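Local structure of uncharacterized protein AF0587 (Archaeoglobus fulgidus DSM 4304, 2Q07) at residues 16-21 against 67-72; 270-275 against 293-298. The protein is of unknown function in detail but, as a C-terminal fragment of an archaeosine synthase type 1 family member carrying a PUA domain, probably binds RNA in tRNA modification. All coordinates share one frame; numbering follows the deposited sequence.

Contact 1 (16-21 against 67-72)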
# COMPACT_ATOMS: atom_id res chain seq x y z
N TYR A 16 4.78 3.53 -11.61
CA TYR A 16 3.66 2.61 -11.50
C TYR A 16 3.06 2.68 -10.10
O TYR A 16 1.83 2.76 -9.94
CB TYR A 16 4.10 1.17 -11.77
CG TYR A 16 2.98 0.18 -11.57
CD1 TYR A 16 1.84 0.23 -12.37
CD2 TYR A 16 3.04 -0.78 -10.55
CE1 TYR A 16 0.79 -0.66 -12.18
CE2 TYR A 16 1.99 -1.68 -10.35
CZ TYR A 16 0.87 -1.61 -11.18
OH TYR A 16 -0.18 -2.48 -11.00
N PHE A 17 3.93 2.65 -9.10
CA PHE A 17 3.52 2.72 -7.71
C PHE A 17 2.68 3.97 -7.48
O PHE A 17 1.58 3.90 -6.92
CB PHE A 17 4.74 2.75 -6.80
CG PHE A 17 4.41 3.02 -5.36
CD1 PHE A 17 3.76 2.06 -4.59
CD2 PHE A 17 4.71 4.25 -4.78
CE1 PHE A 17 3.40 2.32 -3.27
CE2 PHE A 17 4.35 4.53 -3.46
CZ PHE A 17 3.70 3.56 -2.70
N PHE A 18 3.21 5.11 -7.90
CA PHE A 18 2.54 6.39 -7.75
C PHE A 18 1.14 6.43 -8.34
O PHE A 18 0.18 6.83 -7.68
CB PHE A 18 3.37 7.50 -8.39
CG PHE A 18 4.39 8.11 -7.47
CD1 PHE A 18 5.66 8.41 -7.93
CD2 PHE A 18 4.07 8.39 -6.14
CE1 PHE A 18 6.61 8.99 -7.09
CE2 PHE A 18 5.00 8.98 -5.29
CZ PHE A 18 6.28 9.27 -5.77
N GLU A 19 1.04 5.99 -9.59
CA GLU A 19 -0.23 6.00 -10.28
C GLU A 19 -1.26 5.03 -9.73
O GLU A 19 -2.44 5.36 -9.61
CB GLU A 19 -0.00 5.76 -11.78
CG GLU A 19 0.61 6.98 -12.48
CD GLU A 19 0.78 6.80 -13.98
OE1 GLU A 19 0.89 7.83 -14.68
OE2 GLU A 19 0.82 5.64 -14.45
N ARG A 20 -0.81 3.83 -9.38
CA ARG A 20 -1.71 2.81 -8.86
C ARG A 20 -2.16 3.15 -7.44
O ARG A 20 -3.33 2.96 -7.09
CB ARG A 20 -1.04 1.44 -8.89
CG ARG A 20 -1.89 0.31 -8.36
CD ARG A 20 -3.21 0.22 -9.09
NE ARG A 20 -3.98 -0.93 -8.64
CZ ARG A 20 -5.16 -1.28 -9.13
NH1 ARG A 20 -5.72 -0.56 -10.10
NH2 ARG A 20 -5.79 -2.35 -8.67
N ALA A 21 -1.24 3.65 -6.63
CA ALA A 21 -1.59 4.00 -5.26
C ALA A 21 -2.57 5.16 -5.28
O ALA A 21 -3.51 5.21 -4.49
CB ALA A 21 -0.33 4.38 -4.46
N SER A 67 11.90 10.73 -0.54
CA SER A 67 12.43 11.05 -1.86
C SER A 67 13.01 9.79 -2.52
O SER A 67 13.87 9.12 -1.95
CB SER A 67 13.52 12.12 -1.76
OG SER A 67 14.01 12.45 -3.06
N PRO A 68 12.55 9.47 -3.74
CA PRO A 68 11.55 10.21 -4.51
C PRO A 68 10.11 9.89 -4.13
O PRO A 68 9.18 10.51 -4.63
CB PRO A 68 11.83 9.78 -5.96
CG PRO A 68 13.03 8.82 -5.87
CD PRO A 68 13.01 8.30 -4.48
N LEU A 69 9.94 8.93 -3.23
CA LEU A 69 8.60 8.50 -2.86
C LEU A 69 7.82 9.28 -1.81
O LEU A 69 8.34 9.67 -0.76
CB LEU A 69 8.62 7.02 -2.45
CG LEU A 69 8.89 5.99 -3.55
CD1 LEU A 69 8.92 4.61 -2.93
CD2 LEU A 69 7.82 6.08 -4.63
N VAL A 70 6.56 9.50 -2.14
CA VAL A 70 5.59 10.14 -1.27
C VAL A 70 4.74 8.91 -0.94
O VAL A 70 4.25 8.25 -1.86
CB VAL A 70 4.73 11.14 -2.03
CG1 VAL A 70 3.61 11.63 -1.14
CG2 VAL A 70 5.60 12.31 -2.52
N VAL A 71 4.55 8.62 0.34
CA VAL A 71 3.82 7.41 0.72
C VAL A 71 2.67 7.49 1.71
O VAL A 71 2.88 7.77 2.89
CB VAL A 71 4.81 6.36 1.29
CG1 VAL A 71 4.09 5.05 1.57
CG2 VAL A 71 5.96 6.15 0.32
N PRO A 72 1.43 7.25 1.25
CA PRO A 72 0.33 7.29 2.20
C PRO A 72 0.60 6.12 3.14
O PRO A 72 1.06 5.05 2.71
CB PRO A 72 -0.89 7.05 1.31
CG PRO A 72 -0.49 7.72 0.02
CD PRO A 72 0.94 7.27 -0.14
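Phe-18 on helix 16-21 reaches the backbone of 67-72 with the far end of its ring. Its CB starts out alongside the other segment rather than at it, while CE1, CZ and CE2 swing toward it. CE1 and CZ lie under the methyl CD2 of Leu-69, which stands over one ring face, 4.1 Å from the centroid and 26° off the normal, a CH-pi contact. CZ also meets Pro-68 O at 3.4 Å, with the oxygen in the ring plane at the edge. CE2 comes 3.6 Å from Val-70 N, again near the ring plane, and 3.9 Å from Val-70 CB. Phe-17, with CG anti to its backbone N (chi1 172°), brings its CD2 to 3.6 Å from Leu-69 CD2, so this one methyl touches both rings, over the face of Phe-18 and obliquely on Phe-17. No hydrogen bond crosses the segments; ring and methyl packing, with the Phe-18 edge against backbone atoms, buries 260 Å² in all. An alanine in place of Phe-18 removes the ring under Leu-69 CD2 and beside Pro-68 O and Val-70 N, and would probably loosen the helix from this loop. Trp-103 of helix 94-111 stacks on Phe-18, and Val-71 pairs with Ile-64. The contact thus packs an N-terminal helix against an outermost strand of the mixed sheet in the DUF5591 region, an alpha/beta domain of the UDG-like clan.

Contact 2 (270-275 against 293-298)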
# COMPACT_ATOMS: atom_id res chain seq x y z
N PHE A 270 -6.87 -25.18 -9.09
CA PHE A 270 -6.59 -23.77 -9.26
C PHE A 270 -5.59 -23.46 -8.16
O PHE A 270 -5.55 -24.15 -7.15
CB PHE A 270 -7.86 -22.91 -9.19
CG PHE A 270 -8.49 -22.81 -7.84
CD1 PHE A 270 -8.33 -21.65 -7.07
CD2 PHE A 270 -9.31 -23.82 -7.36
CE1 PHE A 270 -8.97 -21.51 -5.86
CE2 PHE A 270 -9.97 -23.70 -6.14
CZ PHE A 270 -9.80 -22.53 -5.39
N GLY A 271 -4.75 -22.45 -8.38
CA GLY A 271 -3.76 -22.11 -7.39
C GLY A 271 -3.31 -20.66 -7.40
O GLY A 271 -3.85 -19.82 -8.12
N VAL A 272 -2.31 -20.39 -6.58
CA VAL A 272 -1.75 -19.06 -6.43
C VAL A 272 -0.27 -19.11 -6.79
O VAL A 272 0.41 -20.08 -6.48
CB VAL A 272 -1.88 -18.57 -4.96
CG1 VAL A 272 -1.20 -17.22 -4.79
CG2 VAL A 272 -3.35 -18.48 -4.57
N GLY A 273 0.21 -18.06 -7.46
CA GLY A 273 1.61 -18.00 -7.83
C GLY A 273 2.07 -16.59 -8.16
O GLY A 273 1.28 -15.64 -8.13
N LEU A 274 3.35 -16.44 -8.47
CA LEU A 274 3.93 -15.15 -8.83
C LEU A 274 4.27 -15.17 -10.31
O LEU A 274 5.13 -15.94 -10.75
CB LEU A 274 5.21 -14.87 -8.04
CG LEU A 274 5.13 -14.03 -6.77
CD1 LEU A 274 6.54 -13.80 -6.27
CD2 LEU A 274 4.45 -12.68 -7.05
N ALA A 275 3.60 -14.32 -11.08
CA ALA A 275 3.86 -14.25 -12.51
C ALA A 275 5.32 -13.86 -12.76
O ALA A 275 5.88 -13.03 -12.04
CB ALA A 275 2.93 -13.24 -13.16
N VAL A 293 4.94 -21.15 -8.74
CA VAL A 293 3.81 -21.62 -7.93
C VAL A 293 4.01 -21.53 -6.42
O VAL A 293 5.03 -21.98 -5.89
CB VAL A 293 3.46 -23.09 -8.30
CG1 VAL A 293 2.26 -23.56 -7.51
CG2 VAL A 293 3.21 -23.19 -9.78
N LYS A 294 3.03 -20.95 -5.74
CA LYS A 294 3.09 -20.84 -4.29
C LYS A 294 2.25 -21.95 -3.67
O LYS A 294 2.64 -22.56 -2.68
CB LYS A 294 2.58 -19.48 -3.80
CG LYS A 294 3.58 -18.33 -3.98
CD LYS A 294 3.26 -17.16 -3.04
CE LYS A 294 4.45 -16.19 -2.94
NZ LYS A 294 4.30 -15.15 -1.88
N ARG A 295 1.09 -22.23 -4.26
CA ARG A 295 0.22 -23.26 -3.72
C ARG A 295 -0.92 -23.58 -4.68
O ARG A 295 -1.16 -22.86 -5.64
CB ARG A 295 -0.34 -22.81 -2.36
CG ARG A 295 -1.36 -21.68 -2.45
CD ARG A 295 -1.68 -21.03 -1.09
NE ARG A 295 -0.73 -19.98 -0.73
CZ ARG A 295 0.45 -20.20 -0.18
NH1 ARG A 295 0.85 -21.44 0.10
NH2 ARG A 295 1.26 -19.17 0.08
N LYS A 296 -1.61 -24.68 -4.40
CA LYS A 296 -2.73 -25.09 -5.23
C LYS A 296 -3.82 -25.76 -4.41
O LYS A 296 -3.56 -26.27 -3.31
CB LYS A 296 -2.25 -26.01 -6.35
CG LYS A 296 -1.40 -27.17 -5.87
CD LYS A 296 -1.00 -28.05 -7.05
CE LYS A 296 -0.25 -29.30 -6.59
NZ LYS A 296 -0.09 -30.26 -7.73
N PHE A 297 -5.03 -25.74 -4.94
CA PHE A 297 -6.16 -26.34 -4.25
C PHE A 297 -6.87 -27.38 -5.14
O PHE A 297 -7.04 -27.17 -6.34
CB PHE A 297 -7.14 -25.24 -3.82
CG PHE A 297 -6.47 -23.97 -3.38
CD1 PHE A 297 -6.38 -22.87 -4.25
CD2 PHE A 297 -5.89 -23.87 -2.12
CE1 PHE A 297 -5.71 -21.70 -3.87
CE2 PHE A 297 -5.21 -22.69 -1.73
CZ PHE A 297 -5.13 -21.61 -2.61
N SER A 298 -7.27 -28.50 -4.54
CA SER A 298 -7.95 -29.57 -5.27
C SER A 298 -9.45 -29.33 -5.36
O SER A 298 -9.97 -29.18 -6.48
CB SER A 298 -7.70 -30.90 -4.58
OG SER A 298 -6.31 -31.10 -4.37
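Five backbone hydrogen bonds join strands 270-275 and 293-297, whose axes run antiparallel at 172°. The straightest is Phe-297 N to Phe-270 O, 2.8 Å and nearly along the C=O axis; its return bond, Phe-270 N to Phe-297 O, is weak at 3.4 Å. Val-272 N donates to Arg-295 O at 2.9 Å from above the carbonyl plane. Val-272 O accepts two N-H groups in its carbonyl plane, Lys-294 N at 2.9 Å and Arg-295 N at 3.2 Å. Both residues therefore face Val-272, a classic beta bulge, and the register slips by one before Gly-273 pairs with Val-293.

Phe-270, Val-272, Arg-295 and Phe-297 share one face of the sheet. The CG of Phe-270 sits between its backbone N and carbonyl carbon, the crowded position (chi1 70°), which places the ring under Phe-297 CD1. That atom rests near the ring's rim, 3.3 Å from Phe-270 CE1, and the planes meet obliquely at 50°. Phe-297 CB adds a CH-pi contact over that same face, while Val-272 CG2 touches the edge of the Phe-297 ring. Gly-271 permits close pairing with Lys-296, CA to CA 3.8 Å, because a beta carbon here would collide with Arg-295 O.

Farther out, salt bridges from Arg-295 NH2 to Asp-216 and from Lys-294 NZ to Asp-209 tie the bulge to the preceding four-stranded sheet. Lys-296 NZ reaches Val-240 O. Helix 219-227 covers the aromatic face through Glu-219, Ala-222 and Leu-226, and strand 261-265 flanks 270-275 on the side opposite 289-297, within the six-stranded sheet of the PUA domain.

How the contacts relate
Contacts 1 and 2 belong to different modules of the chain and do not touch: their centres lie about 29 Å apart and their nearest atoms about 11 Å. In sequence they are in series, contact 1 closing in the DUF5591 region before contact 2 opens in the PUA domain. They also differ in kind: 16-21 with 67-72 joins helix to strand and loop by side-chain packing, partly onto backbone atoms, whereas 270-275 with 293-298 is held by a backbone ladder with aromatic packing on one face. Contact 1 is about 9 Å from the chain's centre, contact 2 about 23 Å. No ligand or active site is defined for either contact; the PUA domain's probable role in RNA binding is a family inference.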